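PDB 4X5M: uncharacterized protein from Escherichia coli UMEA 3162-1, which forms a homodimer that carries sugar across the membrane down its concentration gradient, probably by rocking movements that open a central cavity to each side in turn. Local coordinates for residues A11-F14 / T15-F19; I48-I51 / A52-I55; L77-T80 / L81-R85. All blocks are in the same frame, centred on the assembly; numbering follows the deposited sequence.

Interaction 1 (A11-F14 / T15-F19). With OLA (oleic acid), chain F; OLB ((2S)-2,3-dihydroxypropyl (9Z)-octadec-9-enoate), chain G.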
ATOM      1  N   ALA A  11      -5.658  -7.518   8.966  1.00 28.20           N
ATOM      2  CA  ALA A  11      -4.644  -7.088   8.014  1.00 28.75           C
ATOM      3  C   ALA A  11      -5.050  -5.796   7.317  1.00 28.39           C
ATOM      4  O   ALA A  11      -4.245  -4.873   7.184  1.00 27.22           O
ATOM      5  CB  ALA A  11      -4.390  -8.180   6.986  1.00 27.36           C
ATOM      6  N   ALA A  12      -6.301  -5.745   6.871  1.00 28.39           N
ATOM      7  CA  ALA A  12      -6.823  -4.580   6.165  1.00 30.84           C
ATOM      8  C   ALA A  12      -6.765  -3.328   7.034  1.00 31.61           C
ATOM      9  O   ALA A  12      -6.445  -2.246   6.548  1.00 32.00           O
ATOM     10  CB  ALA A  12      -8.252  -4.839   5.704  1.00 32.59           C
ATOM     11  N   PHE A  13      -7.068  -3.485   8.320  1.00 29.65           N
ATOM     12  CA  PHE A  13      -7.039  -2.369   9.263  1.00 27.74           C
ATOM     13  C   PHE A  13      -5.654  -1.740   9.356  1.00 27.02           C
ATOM     14  O   PHE A  13      -5.508  -0.521   9.275  1.00 27.99           O
ATOM     15  CB  PHE A  13      -7.493  -2.836  10.652  1.00 30.61           C
ATOM     16  CG  PHE A  13      -7.431  -1.764  11.711  1.00 35.47           C
ATOM     17  CD1 PHE A  13      -8.478  -0.872  11.876  1.00 45.52           C
ATOM     18  CD2 PHE A  13      -6.333  -1.662  12.552  1.00 43.90           C
ATOM     19  CE1 PHE A  13      -8.427   0.108  12.851  1.00 49.00           C
ATOM     20  CE2 PHE A  13      -6.276  -0.683  13.528  1.00 44.28           C
ATOM     21  CZ  PHE A  13      -7.324   0.203  13.677  1.00 55.76           C
ATOM     22  N   PHE A  14      -4.637  -2.580   9.520  1.00 27.29           N
ATOM     23  CA  PHE A  14      -3.282  -2.094   9.756  1.00 27.62           C
ATOM     24  C   PHE A  14      -2.609  -1.525   8.511  1.00 24.05           C
ATOM     25  O   PHE A  14      -1.954  -0.492   8.588  1.00 32.62           O
ATOM     26  CB  PHE A  14      -2.418  -3.208  10.350  1.00 32.18           C
ATOM     27  CG  PHE A  14      -2.580  -3.364  11.834  1.00 30.79           C
ATOM     28  CD1 PHE A  14      -1.899  -2.534  12.707  1.00 39.28           C
ATOM     29  CD2 PHE A  14      -3.419  -4.334  12.355  1.00 31.25           C
ATOM     30  CE1 PHE A  14      -2.047  -2.670  14.074  1.00 44.30           C
ATOM     31  CE2 PHE A  14      -3.572  -4.474  13.721  1.00 42.96           C
ATOM     32  CZ  PHE A  14      -2.884  -3.642  14.581  1.00 40.49           C
ATOM     33  N   THR A  15      -2.761  -2.186   7.368  1.00 24.22           N
ATOM     34  CA  THR A  15      -2.114  -1.710   6.147  1.00 27.62           C
ATOM     35  C   THR A  15      -2.776  -0.454   5.589  1.00 31.00           C
ATOM     36  O   THR A  15      -2.106   0.392   4.993  1.00 33.59           O
ATOM     37  CB  THR A  15      -2.102  -2.789   5.044  1.00 25.66           C
ATOM     38  OG1 THR A  15      -3.436  -3.262   4.814  1.00 26.95           O
ATOM     39  CG2 THR A  15      -1.214  -3.949   5.449  1.00 22.57           C
ATOM     40  N   THR A  16      -4.086  -0.326   5.779  1.00 27.53           N
ATOM     41  CA  THR A  16      -4.810   0.818   5.228  1.00 29.44           C
ATOM     42  C   THR A  16      -4.626   2.072   6.079  1.00 30.70           C
ATOM     43  O   THR A  16      -4.473   3.172   5.550  1.00 39.23           O
ATOM     44  CB  THR A  16      -6.319   0.527   5.088  1.00 30.74           C
ATOM     45  OG1 THR A  16      -6.510  -0.710   4.392  1.00 34.93           O
ATOM     46  CG2 THR A  16      -7.006   1.642   4.317  1.00 39.38           C
ATOM     47  N   PHE A  17      -4.629   1.901   7.397  1.00 29.94           N
ATOM     48  CA  PHE A  17      -4.585   3.042   8.309  1.00 31.45           C
ATOM     49  C   PHE A  17      -3.170   3.392   8.761  1.00 29.94           C
ATOM     50  O   PHE A  17      -2.967   4.382   9.464  1.00 35.25           O
ATOM     51  CB  PHE A  17      -5.470   2.774   9.529  1.00 42.66           C
ATOM     52  CG  PHE A  17      -6.935   2.667   9.203  1.00 55.43           C
ATOM     53  CD1 PHE A  17      -7.467   3.331   8.108  1.00 51.04           C
ATOM     54  CD2 PHE A  17      -7.781   1.901   9.987  1.00 59.97           C
ATOM     55  CE1 PHE A  17      -8.813   3.234   7.804  1.00 52.58           C
ATOM     56  CE2 PHE A  17      -9.128   1.800   9.689  1.00 63.55           C
ATOM     57  CZ  PHE A  17      -9.645   2.467   8.596  1.00 50.09           C
ATOM     58  N   ALA A  18      -2.197   2.581   8.356  1.00 31.36           N
ATOM     59  CA  ALA A  18      -0.798   2.828   8.698  1.00 32.37           C
ATOM     60  C   ALA A  18      -0.335   4.187   8.194  1.00 30.25           C
ATOM     61  O   ALA A  18       0.215   4.986   8.951  1.00 33.91           O
ATOM     62  CB  ALA A  18       0.094   1.735   8.131  1.00 29.49           C
ATOM     63  N   PHE A  19      -0.559   4.442   6.910  1.00 25.02           N
ATOM     64  CA  PHE A  19      -0.110   5.681   6.285  1.00 30.55           C
ATOM     65  C   PHE A  19      -1.278   6.574   5.889  1.00 35.45           C
ATOM     66  O   PHE A  19      -1.109   7.532   5.135  1.00 34.49           O
ATOM     67  CB  PHE A  19       0.753   5.375   5.063  1.00 32.28           C
ATOM     68  CG  PHE A  19       1.987   4.583   5.379  1.00 35.80           C
ATOM     69  CD1 PHE A  19       3.112   5.207   5.890  1.00 40.41           C
ATOM     70  CD2 PHE A  19       2.022   3.216   5.168  1.00 35.35           C
ATOM     71  CE1 PHE A  19       4.250   4.483   6.184  1.00 40.91           C
ATOM     72  CE2 PHE A  19       3.157   2.486   5.458  1.00 34.40           C
ATOM     73  CZ  PHE A  19       4.273   3.120   5.968  1.00 33.50           C
TER
HETATM   74  C12 OLA F 203     -13.037  -4.127  11.612  1.00 58.33           C
HETATM   75  C13 OLA F 203     -11.828  -3.416  11.048  1.00 60.52           C
HETATM   76  C14 OLA F 203     -12.060  -3.131   9.581  1.00 54.63           C
HETATM   77  C15 OLA F 203     -10.762  -2.689   8.942  1.00 45.91           C
HETATM   78  C16 OLA F 203     -10.932  -2.683   7.439  1.00 40.08           C
HETATM   79  C17 OLA F 203     -11.021  -1.255   6.951  1.00 47.69           C
HETATM   80  C18 OLA F 203      -9.652  -0.800   6.498  1.00 43.93           C
HETATM   81  C1  OLB G 204      -3.833  -2.392  -1.171  0.50 40.18           C
HETATM   82  C2  OLB G 204      -3.242  -1.317  -0.286  0.50 41.27           C
HETATM   83  C3  OLB G 204      -2.148  -0.619  -1.064  0.50 41.19           C
HETATM   84  C4  OLB G 204      -0.880  -0.531  -0.235  0.50 46.06           C
HETATM   85  C5  OLB G 204       0.330  -0.685  -1.141  0.50 42.06           C
HETATM   86  O19 OLB G 204      -3.805  -2.265  -2.378  0.50 37.19           O
HETATM   87  O20 OLB G 204      -4.400  -3.541  -0.595  0.50 46.79           O
HETATM   88  C21 OLB G 204      -4.415  -4.651  -1.459  0.50 39.59           C
HETATM   89  C22 OLB G 204      -4.731  -5.892  -0.659  0.50 42.66           C
HETATM   90  O23 OLB G 204      -6.054  -6.289  -0.924  0.50 43.32           O
HETATM   91  C24 OLB G 204      -3.785  -6.999  -1.058  0.50 43.19           C
HETATM   92  O25 OLB G 204      -2.696  -7.017  -0.164  0.50 38.42           O
HETATM   93  C6  OLB G 204       1.636  -0.671  -0.368  0.50 44.22           C
HETATM   94  C7  OLB G 204       1.881   0.702   0.234  0.50 49.75           C
HETATM   95  C8  OLB G 204       3.116   1.394  -0.333  0.50 45.61           C
HETATM   96  C9  OLB G 204       4.363   1.095   0.487  0.50 45.08           C
HETATM   97  C10 OLB G 204       4.746   1.827   1.558  0.50 42.48           C
HETATM   98  C11 OLB G 204       3.956   3.032   2.016  0.50 46.79           C
HETATM   99  C12 OLB G 204       4.419   4.279   1.286  0.50 49.48           C
HETATM  100  C13 OLB G 204       3.180   5.008   0.813  0.50 48.35           C
HETATM  101  C14 OLB G 204       3.467   5.866  -0.398  0.50 45.43           C
HETATM  102  C15 OLB G 204       2.164   6.495  -0.837  0.50 46.41           C
HETATM  103  C16 OLB G 204       1.194   5.393  -1.202  0.50 46.43           C
HETATM  104  C17 OLB G 204      -0.190   5.732  -0.694  0.50 42.10           C
HETATM  105  C18 OLB G 204      -0.854   4.457  -0.230  0.50 44.78           C
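Phe13 swings its ring forward along the helix, toward Phe17 (CG anti to the backbone N, chi1 177°), while Phe17 holds CG beside its own N (chi1 -65°), and the two rings, one turn apart, meet at about a right angle. It is an offset edge-to-face pair: the CD2-CE2 side of Phe17 comes to the face of Phe13, with CD2 3.4 Å from Phe13 CD1. The end of an oleic acid chain finishes the cluster, its C15 at the ring edge of Phe13 and its C18 3.9 Å from Phe17 CZ. Behind the rings, Ala12 O is gripped twice by Thr16, through N at 3.1 Å and OG1 at 2.6 Å, so the threonine hydroxyl folds back on the helix; its side chain packs on helix 60-86. Thr15 OG1 is hydrogen-bonded to Trp50 NE1 of the second subunit. The bond from Ala18 N to Phe14 O is weak, and Phe19 is already the N-cap of the next helix, one face of its ring under C11 of the monoolein chain. This broken first transmembrane helix, interrupted just before the Pro-Gln pair that names the family, is characteristic of the PQ-loop fold of SemiSWEETs.

Interaction 2 (I48-I51 / A52-I55). With OLB ((2S)-2,3-dihydroxypropyl (9Z)-octadec-9-enoate), chain G.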
ATOM      1  N   ILE A  48      -8.243  -0.517  -8.368  1.00 22.90           N
ATOM      2  CA  ILE A  48      -9.461  -0.876  -9.087  1.00 22.11           C
ATOM      3  C   ILE A  48      -9.471  -2.367  -9.419  1.00 23.69           C
ATOM      4  O   ILE A  48     -10.493  -3.040  -9.275  1.00 22.28           O
ATOM      5  CB  ILE A  48      -9.609  -0.056 -10.387  1.00 32.24           C
ATOM      6  CG1 ILE A  48      -9.769   1.432 -10.066  1.00 35.25           C
ATOM      7  CG2 ILE A  48     -10.787  -0.552 -11.206  1.00 37.41           C
ATOM      8  CD1 ILE A  48     -10.955   1.748  -9.181  1.00 37.48           C
ATOM      9  N   SER A  49      -8.320  -2.879  -9.843  1.00 25.37           N
ATOM     10  CA  SER A  49      -8.192  -4.288 -10.196  1.00 26.28           C
ATOM     11  C   SER A  49      -8.352  -5.194  -8.973  1.00 22.11           C
ATOM     12  O   SER A  49      -8.906  -6.289  -9.077  1.00 24.20           O
ATOM     13  CB  SER A  49      -6.846  -4.546 -10.877  1.00 25.48           C
ATOM     14  OG  SER A  49      -6.714  -3.778 -12.061  1.00 29.37           O
ATOM     15  N   TRP A  50      -7.866  -4.740  -7.820  1.00 21.38           N
ATOM     16  CA  TRP A  50      -8.060  -5.476  -6.571  1.00 26.77           C
ATOM     17  C   TRP A  50      -9.540  -5.565  -6.223  1.00 28.97           C
ATOM     18  O   TRP A  50     -10.013  -6.593  -5.735  1.00 26.42           O
ATOM     19  CB  TRP A  50      -7.301  -4.819  -5.415  1.00 27.59           C
ATOM     20  CG  TRP A  50      -5.847  -5.172  -5.322  1.00 30.76           C
ATOM     21  CD1 TRP A  50      -4.790  -4.321  -5.458  1.00 31.01           C
ATOM     22  CD2 TRP A  50      -5.288  -6.466  -5.062  1.00 29.42           C
ATOM     23  NE1 TRP A  50      -3.608  -5.004  -5.303  1.00 29.64           N
ATOM     24  CE2 TRP A  50      -3.887  -6.326  -5.059  1.00 25.61           C
ATOM     25  CE3 TRP A  50      -5.836  -7.733  -4.834  1.00 28.61           C
ATOM     26  CZ2 TRP A  50      -3.026  -7.397  -4.838  1.00 26.20           C
ATOM     27  CZ3 TRP A  50      -4.981  -8.799  -4.616  1.00 31.48           C
ATOM     28  CH2 TRP A  50      -3.591  -8.624  -4.619  1.00 27.24           C
ATOM     29  N   ILE A  51     -10.261  -4.475  -6.461  1.00 26.73           N
ATOM     30  CA  ILE A  51     -11.695  -4.428  -6.196  1.00 24.93           C
ATOM     31  C   ILE A  51     -12.430  -5.444  -7.065  1.00 24.56           C
ATOM     32  O   ILE A  51     -13.292  -6.176  -6.581  1.00 22.22           O
ATOM     33  CB  ILE A  51     -12.270  -3.017  -6.436  1.00 27.80           C
ATOM     34  CG1 ILE A  51     -11.667  -2.027  -5.437  1.00 23.93           C
ATOM     35  CG2 ILE A  51     -13.785  -3.027  -6.318  1.00 30.56           C
ATOM     36  CD1 ILE A  51     -12.180  -0.610  -5.586  1.00 27.86           C
ATOM     37  N   ALA A  52     -12.075  -5.492  -8.345  1.00 27.42           N
ATOM     38  CA  ALA A  52     -12.623  -6.495  -9.251  1.00 28.54           C
ATOM     39  C   ALA A  52     -12.259  -7.893  -8.766  1.00 33.18           C
ATOM     40  O   ALA A  52     -13.088  -8.804  -8.779  1.00 33.05           O
ATOM     41  CB  ALA A  52     -12.114  -6.275 -10.667  1.00 29.67           C
ATOM     42  N   TYR A  53     -11.011  -8.046  -8.333  1.00 31.48           N
ATOM     43  CA  TYR A  53     -10.519  -9.312  -7.802  1.00 31.37           C
ATOM     44  C   TYR A  53     -11.277  -9.711  -6.542  1.00 31.67           C
ATOM     45  O   TYR A  53     -11.681 -10.863  -6.391  1.00 29.50           O
ATOM     46  CB  TYR A  53      -9.022  -9.220  -7.505  1.00 35.95           C
ATOM     47  CG  TYR A  53      -8.397 -10.527  -7.073  1.00 35.08           C
ATOM     48  CD1 TYR A  53      -8.331 -11.604  -7.945  1.00 32.02           C
ATOM     49  CD2 TYR A  53      -7.859 -10.680  -5.800  1.00 29.92           C
ATOM     50  CE1 TYR A  53      -7.757 -12.800  -7.565  1.00 37.87           C
ATOM     51  CE2 TYR A  53      -7.280 -11.875  -5.408  1.00 35.25           C
ATOM     52  CZ  TYR A  53      -7.233 -12.933  -6.297  1.00 41.67           C
ATOM     53  OH  TYR A  53      -6.662 -14.128  -5.929  1.00 36.41           O
ATOM     54  N   GLY A  54     -11.461  -8.749  -5.645  1.00 24.65           N
ATOM     55  CA  GLY A  54     -12.176  -8.982  -4.403  1.00 30.86           C
ATOM     56  C   GLY A  54     -13.609  -9.428  -4.619  1.00 35.82           C
ATOM     57  O   GLY A  54     -14.116 -10.287  -3.897  1.00 31.75           O
ATOM     58  N   ILE A  55     -14.266  -8.843  -5.616  1.00 33.22           N
ATOM     59  CA  ILE A  55     -15.639  -9.207  -5.952  1.00 34.26           C
ATOM     60  C   ILE A  55     -15.692 -10.620  -6.517  1.00 39.73           C
ATOM     61  O   ILE A  55     -16.543 -11.426  -6.137  1.00 41.66           O
ATOM     62  CB  ILE A  55     -16.253  -8.225  -6.972  1.00 32.66           C
ATOM     63  CG1 ILE A  55     -16.427  -6.842  -6.343  1.00 35.92           C
ATOM     64  CG2 ILE A  55     -17.589  -8.745  -7.482  1.00 27.92           C
ATOM     65  CD1 ILE A  55     -16.918  -5.789  -7.315  1.00 35.92           C
TER
HETATM   66  C1  OLB G 204      -3.833  -2.392  -1.171  0.50 40.18           C
HETATM   67  C2  OLB G 204      -3.242  -1.317  -0.286  0.50 41.27           C
HETATM   68  C3  OLB G 204      -2.148  -0.619  -1.064  0.50 41.19           C
HETATM   69  C4  OLB G 204      -0.880  -0.531  -0.235  0.50 46.06           C
HETATM   70  C5  OLB G 204       0.330  -0.685  -1.141  0.50 42.06           C
HETATM   71  O19 OLB G 204      -3.805  -2.265  -2.378  0.50 37.19           O
HETATM   72  O20 OLB G 204      -4.400  -3.541  -0.595  0.50 46.79           O
HETATM   73  C21 OLB G 204      -4.415  -4.651  -1.459  0.50 39.59           C
HETATM   74  C22 OLB G 204      -4.731  -5.892  -0.659  0.50 42.66           C
HETATM   75  O23 OLB G 204      -6.054  -6.289  -0.924  0.50 43.32           O
HETATM   76  C24 OLB G 204      -3.785  -6.999  -1.058  0.50 43.19           C
HETATM   77  O25 OLB G 204      -2.696  -7.017  -0.164  0.50 38.42           O
HETATM   78  C6  OLB G 204       1.636  -0.671  -0.368  0.50 44.22           C
HETATM   79  C7  OLB G 204       1.881   0.702   0.234  0.50 49.75           C
HETATM   80  C8  OLB G 204       3.116   1.394  -0.333  0.50 45.61           C
HETATM   81  C9  OLB G 204       4.363   1.095   0.487  0.50 45.08           C
HETATM   82  C10 OLB G 204       4.746   1.827   1.558  0.50 42.48           C
HETATM   83  C11 OLB G 204       3.956   3.032   2.016  0.50 46.79           C
HETATM   84  C12 OLB G 204       4.419   4.279   1.286  0.50 49.48           C
HETATM   85  C13 OLB G 204       3.180   5.008   0.813  0.50 48.35           C
HETATM   86  C14 OLB G 204       3.467   5.866  -0.398  0.50 45.43           C
HETATM   87  C15 OLB G 204       2.164   6.495  -0.837  0.50 46.41           C
HETATM   88  C16 OLB G 204       1.194   5.393  -1.202  0.50 46.43           C
HETATM   89  C17 OLB G 204      -0.190   5.732  -0.694  0.50 42.10           C
HETATM   90  C18 OLB G 204      -0.854   4.457  -0.230  0.50 44.78           C
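Gly54 N donates to Trp50 O over only 2.6 Å, the shortest of four consecutive i to i+4 backbone bonds here, and next to it Tyr53 N reaches Ser49 O at 2.8 Å. Ala52 to Ile48 and Ile55 to Ile51 complete the regular helix at 3.1 and 3.0 Å. The side-chain polar groups look elsewhere: Ser49 OG bonds back to Thr45 O, Trp50 NE1 meets Thr15 OG1 of the second subunit, and Tyr53 OH holds Asp59 OD1 of that same subunit. Two neighbouring aromatic residues are thereby tied by their polar ends to the partner chain, and the NE1 bond helps to set the rotation of the indole.

This is the second transmembrane helix of the SemiSWEET three-helix bundle, and its aromatic side lines the dimer interface while Ile51 is buried against Leu63 and Asn66 of helix 60-86. Tyr53 has CG anti to its backbone N (chi1 -175°), which lays the phenol alongside Trp50, both side chains pointing the same way. Their planes stand at 73°, and the closest approach is Trp50 CZ3 to Tyr53 CD2, 3.6 Å. The glycerol end of a monoolein molecule lies over one face of the indole, with C24 3.9 Å from both CZ2 and CH2 of Trp50; the lipid is also hydrogen-bonded to Asn66 of both subunits. On the far surface Ile55 extends its CD1 to 4.3 Å from Ile51 CG2, a loose apolar contact beside a bound oleic acid.

Interaction 3 (L77-T80 / L81-R85). With OLA (oleic acid), chain D.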
ATOM      1  N   LEU A  77      -4.785  12.322  -5.865  1.00 24.73           N
ATOM      2  CA  LEU A  77      -4.456  12.507  -7.275  1.00 23.36           C
ATOM      3  C   LEU A  77      -5.192  13.713  -7.855  1.00 25.48           C
ATOM      4  O   LEU A  77      -4.623  14.477  -8.637  1.00 24.19           O
ATOM      5  CB  LEU A  77      -4.786  11.248  -8.083  1.00 25.99           C
ATOM      6  CG  LEU A  77      -4.497  11.326  -9.588  1.00 24.75           C
ATOM      7  CD1 LEU A  77      -3.064  11.771  -9.842  1.00 28.83           C
ATOM      8  CD2 LEU A  77      -4.767   9.994 -10.267  1.00 26.97           C
ATOM      9  N   VAL A  78      -6.454  13.882  -7.464  1.00 27.19           N
ATOM     10  CA  VAL A  78      -7.257  15.020  -7.912  1.00 27.56           C
ATOM     11  C   VAL A  78      -6.596  16.347  -7.554  1.00 26.95           C
ATOM     12  O   VAL A  78      -6.419  17.214  -8.410  1.00 28.49           O
ATOM     13  CB  VAL A  78      -8.676  14.990  -7.304  1.00 28.27           C
ATOM     14  CG1 VAL A  78      -9.354  16.345  -7.463  1.00 31.00           C
ATOM     15  CG2 VAL A  78      -9.510  13.897  -7.946  1.00 28.77           C
ATOM     16  N   ILE A  79      -6.230  16.495  -6.285  1.00 27.57           N
ATOM     17  CA  ILE A  79      -5.551  17.697  -5.812  1.00 25.61           C
ATOM     18  C   ILE A  79      -4.214  17.884  -6.527  1.00 29.02           C
ATOM     19  O   ILE A  79      -3.836  19.006  -6.875  1.00 32.86           O
ATOM     20  CB  ILE A  79      -5.319  17.647  -4.286  1.00 30.72           C
ATOM     21  CG1 ILE A  79      -6.652  17.520  -3.547  1.00 33.44           C
ATOM     22  CG2 ILE A  79      -4.570  18.884  -3.813  1.00 32.06           C
ATOM     23  CD1 ILE A  79      -6.505  17.300  -2.057  1.00 28.74           C
ATOM     24  N   THR A  80      -3.510  16.779  -6.756  1.00 28.12           N
ATOM     25  CA  THR A  80      -2.224  16.815  -7.447  1.00 31.01           C
ATOM     26  C   THR A  80      -2.373  17.359  -8.865  1.00 35.35           C
ATOM     27  O   THR A  80      -1.585  18.198  -9.305  1.00 36.15           O
ATOM     28  CB  THR A  80      -1.575  15.417  -7.512  1.00 28.19           C
ATOM     29  OG1 THR A  80      -1.348  14.930  -6.183  1.00 30.42           O
ATOM     30  CG2 THR A  80      -0.247  15.477  -8.253  1.00 29.64           C
ATOM     31  N   LEU A  81      -3.391  16.881  -9.571  1.00 31.37           N
ATOM     32  CA  LEU A  81      -3.650  17.313 -10.940  1.00 36.29           C
ATOM     33  C   LEU A  81      -4.096  18.773 -10.991  1.00 37.60           C
ATOM     34  O   LEU A  81      -3.779  19.493 -11.939  1.00 37.49           O
ATOM     35  CB  LEU A  81      -4.701  16.413 -11.592  1.00 28.56           C
ATOM     36  CG  LEU A  81      -4.246  14.982 -11.888  1.00 31.26           C
ATOM     37  CD1 LEU A  81      -5.414  14.119 -12.342  1.00 35.29           C
ATOM     38  CD2 LEU A  81      -3.140  14.984 -12.933  1.00 37.48           C
ATOM     39  N   ILE A  82      -4.831  19.206  -9.971  1.00 28.48           N
ATOM     40  CA  ILE A  82      -5.256  20.598  -9.873  1.00 34.91           C
ATOM     41  C   ILE A  82      -4.054  21.513  -9.642  1.00 41.71           C
ATOM     42  O   ILE A  82      -3.898  22.528 -10.323  1.00 41.20           O
ATOM     43  CB  ILE A  82      -6.282  20.803  -8.739  1.00 34.10           C
ATOM     44  CG1 ILE A  82      -7.602  20.105  -9.076  1.00 31.44           C
ATOM     45  CG2 ILE A  82      -6.528  22.283  -8.503  1.00 32.26           C
ATOM     46  CD1 ILE A  82      -8.660  20.243  -7.998  1.00 31.76           C
ATOM     47  N   ASN A  83      -3.207  21.146  -8.685  1.00 33.24           N
ATOM     48  CA  ASN A  83      -2.003  21.916  -8.388  1.00 42.89           C
ATOM     49  C   ASN A  83      -1.040  21.954  -9.572  1.00 47.70           C
ATOM     50  O   ASN A  83      -0.405  22.976  -9.833  1.00 52.45           O
ATOM     51  CB  ASN A  83      -1.283  21.345  -7.164  1.00 37.37           C
ATOM     52  CG  ASN A  83      -2.088  21.493  -5.888  1.00 37.78           C
ATOM     53  OD1 ASN A  83      -1.934  20.713  -4.949  1.00 39.93           O
ATOM     54  ND2 ASN A  83      -2.958  22.496  -5.850  1.00 36.32           N
ATOM     55  N   ARG A  84      -0.935  20.832 -10.278  1.00 39.21           N
ATOM     56  CA  ARG A  84      -0.075  20.731 -11.453  1.00 44.91           C
ATOM     57  C   ARG A  84      -0.478  21.732 -12.532  1.00 56.69           C
ATOM     58  O   ARG A  84       0.374  22.326 -13.194  1.00 72.13           O
ATOM     59  CB  ARG A  84      -0.114  19.310 -12.025  1.00 53.71           C
ATOM     60  CG  ARG A  84       0.474  19.188 -13.425  1.00 63.69           C
ATOM     61  CD  ARG A  84      -0.221  18.099 -14.228  1.00 65.81           C
ATOM     62  NE  ARG A  84       0.400  16.789 -14.055  1.00 69.03           N
ATOM     63  CZ  ARG A  84       1.265  16.254 -14.912  1.00 72.67           C
ATOM     64  NH1 ARG A  84       1.609  16.914 -16.009  1.00 67.39           N
ATOM     65  NH2 ARG A  84       1.781  15.056 -14.675  1.00 71.94           N
ATOM     66  N   ARG A  85      -1.783  21.922 -12.696  1.00 60.55           N
ATOM     67  CA  ARG A  85      -2.299  22.753 -13.778  1.00 62.86           C
ATOM     68  C   ARG A  85      -2.271  24.244 -13.441  1.00 75.22           C
ATOM     69  O   ARG A  85      -2.409  25.086 -14.330  1.00 86.09           O
ATOM     70  CB  ARG A  85      -3.726  22.330 -14.141  1.00 61.14           C
ATOM     71  CG  ARG A  85      -4.820  23.194 -13.528  1.00 67.70           C
ATOM     72  CD  ARG A  85      -6.065  23.174 -14.399  1.00 73.75           C
ATOM     73  NE  ARG A  85      -5.751  23.501 -15.788  1.00 68.78           N
ATOM     74  CZ  ARG A  85      -6.028  24.664 -16.370  1.00 79.68           C
ATOM     75  NH1 ARG A  85      -6.643  25.626 -15.692  1.00 75.96           N
ATOM     76  NH2 ARG A  85      -5.696  24.862 -17.639  1.00 72.88           N
TER
HETATM   77  C1  OLA D 201     -10.665  17.513  -2.765  1.00 58.73           C
HETATM   78  O1  OLA D 201     -10.261  18.653  -3.115  1.00 52.61           O
HETATM   79  O2  OLA D 201     -10.073  16.479  -3.173  1.00 65.11           O
HETATM   80  C2  OLA D 201     -11.864  17.382  -1.853  1.00 56.58           C
HETATM   81  C3  OLA D 201     -12.345  15.948  -1.865  1.00 50.18           C
HETATM   82  C4  OLA D 201     -13.400  15.776  -2.936  1.00 55.98           C
HETATM   83  C5  OLA D 201     -13.556  14.307  -3.262  1.00 47.17           C
HETATM   84  C6  OLA D 201     -13.680  14.140  -4.760  1.00 49.69           C
HETATM   85  C7  OLA D 201     -12.977  12.871  -5.189  1.00 47.76           C
HETATM   86  C8  OLA D 201     -13.109  12.695  -6.688  1.00 47.37           C
HETATM   87  C9  OLA D 201     -14.510  12.231  -7.021  1.00 45.74           C
HETATM   88  C10 OLA D 201     -14.727  11.453  -8.101  1.00 54.55           C
HETATM   89  C11 OLA D 201     -13.573  11.032  -8.986  1.00 40.99           C
HETATM   90  C12 OLA D 201     -14.058  10.006  -9.988  1.00 41.07           C
HETATM   91  C13 OLA D 201     -14.168   8.655  -9.316  1.00 47.10           C
HETATM   92  C14 OLA D 201     -15.063   7.747 -10.129  1.00 45.18           C
HETATM   93  C15 OLA D 201     -15.184   6.407  -9.437  1.00 47.36           C
HETATM   94  C16 OLA D 201     -16.046   5.473 -10.258  1.00 48.88           C
HETATM   95  C17 OLA D 201     -15.724   4.043  -9.882  1.00 42.51           C
HETATM   96  C18 OLA D 201     -16.757   3.113 -10.477  1.00 42.50           C
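Ile79, whose backbone O accepts the N-H of Asn83 at 2.9 Å, sets its apolar side chain against the polar head of a lipid: carboxyl atom O2 of an oleic acid lies 3.6 Å from Ile79 CG1. The acyl chain then runs on past Val78, where C8 comes within 4.0 Å of CG2; the head rests on Ile79 and the middle of the chain on Val78, the tail running on away from this segment.

The backbone is regular alpha helix, with Leu81, Ile82 and Arg84 bonded to Leu77, Val78 and Thr80 respectively. It forms the cytoplasmic end, probably, of the third transmembrane helix, which in the SemiSWEET bundle packs between the first and second; two arginines following the apolar run are consistent with the positive-inside rule. Thr80 faces inward to Val37 and Ile35, its CG2 anti to the backbone N (chi1 -60° for OG1), which leaves OG1 to bond Val76 O one turn back.

Outside, branched side chains pair along the surface. Val78 and Ile82 lie side by side, CG1 to CD1 4.0 Å, the isoleucine reaching back because its CG1 sits beside its own N and only 3.2 Å from Val78 O. Leu77 and Leu81 cross instead at a slant, with Leu77 CD1 4.0 Å from Leu81 CG, and both also touch helix 37-57, on Leu44 and Val37.

In the fold
All three are local contacts between residues about one turn apart, one on each transmembrane helix, without touching one another. Interactions 1 and 2 are largely buried, both meet the same monoolein, and both face the second subunit. Interaction 3, about 25 and 26 Å from interactions 1 and 2, centre to centre, touches no other protein chain and is more exposed. Chemistry follows place: a Phe13-Phe17 pair against lipid in 11-19, a Trp50-Tyr53 pair at the dimer interface in 48-55, with polar side chains bonded to the partner subunit in both, against branched aliphatic residues and arginines near the end of the helix in 77-85. The helix is continuous in interactions 2 and 3 but breaks off in interaction 1.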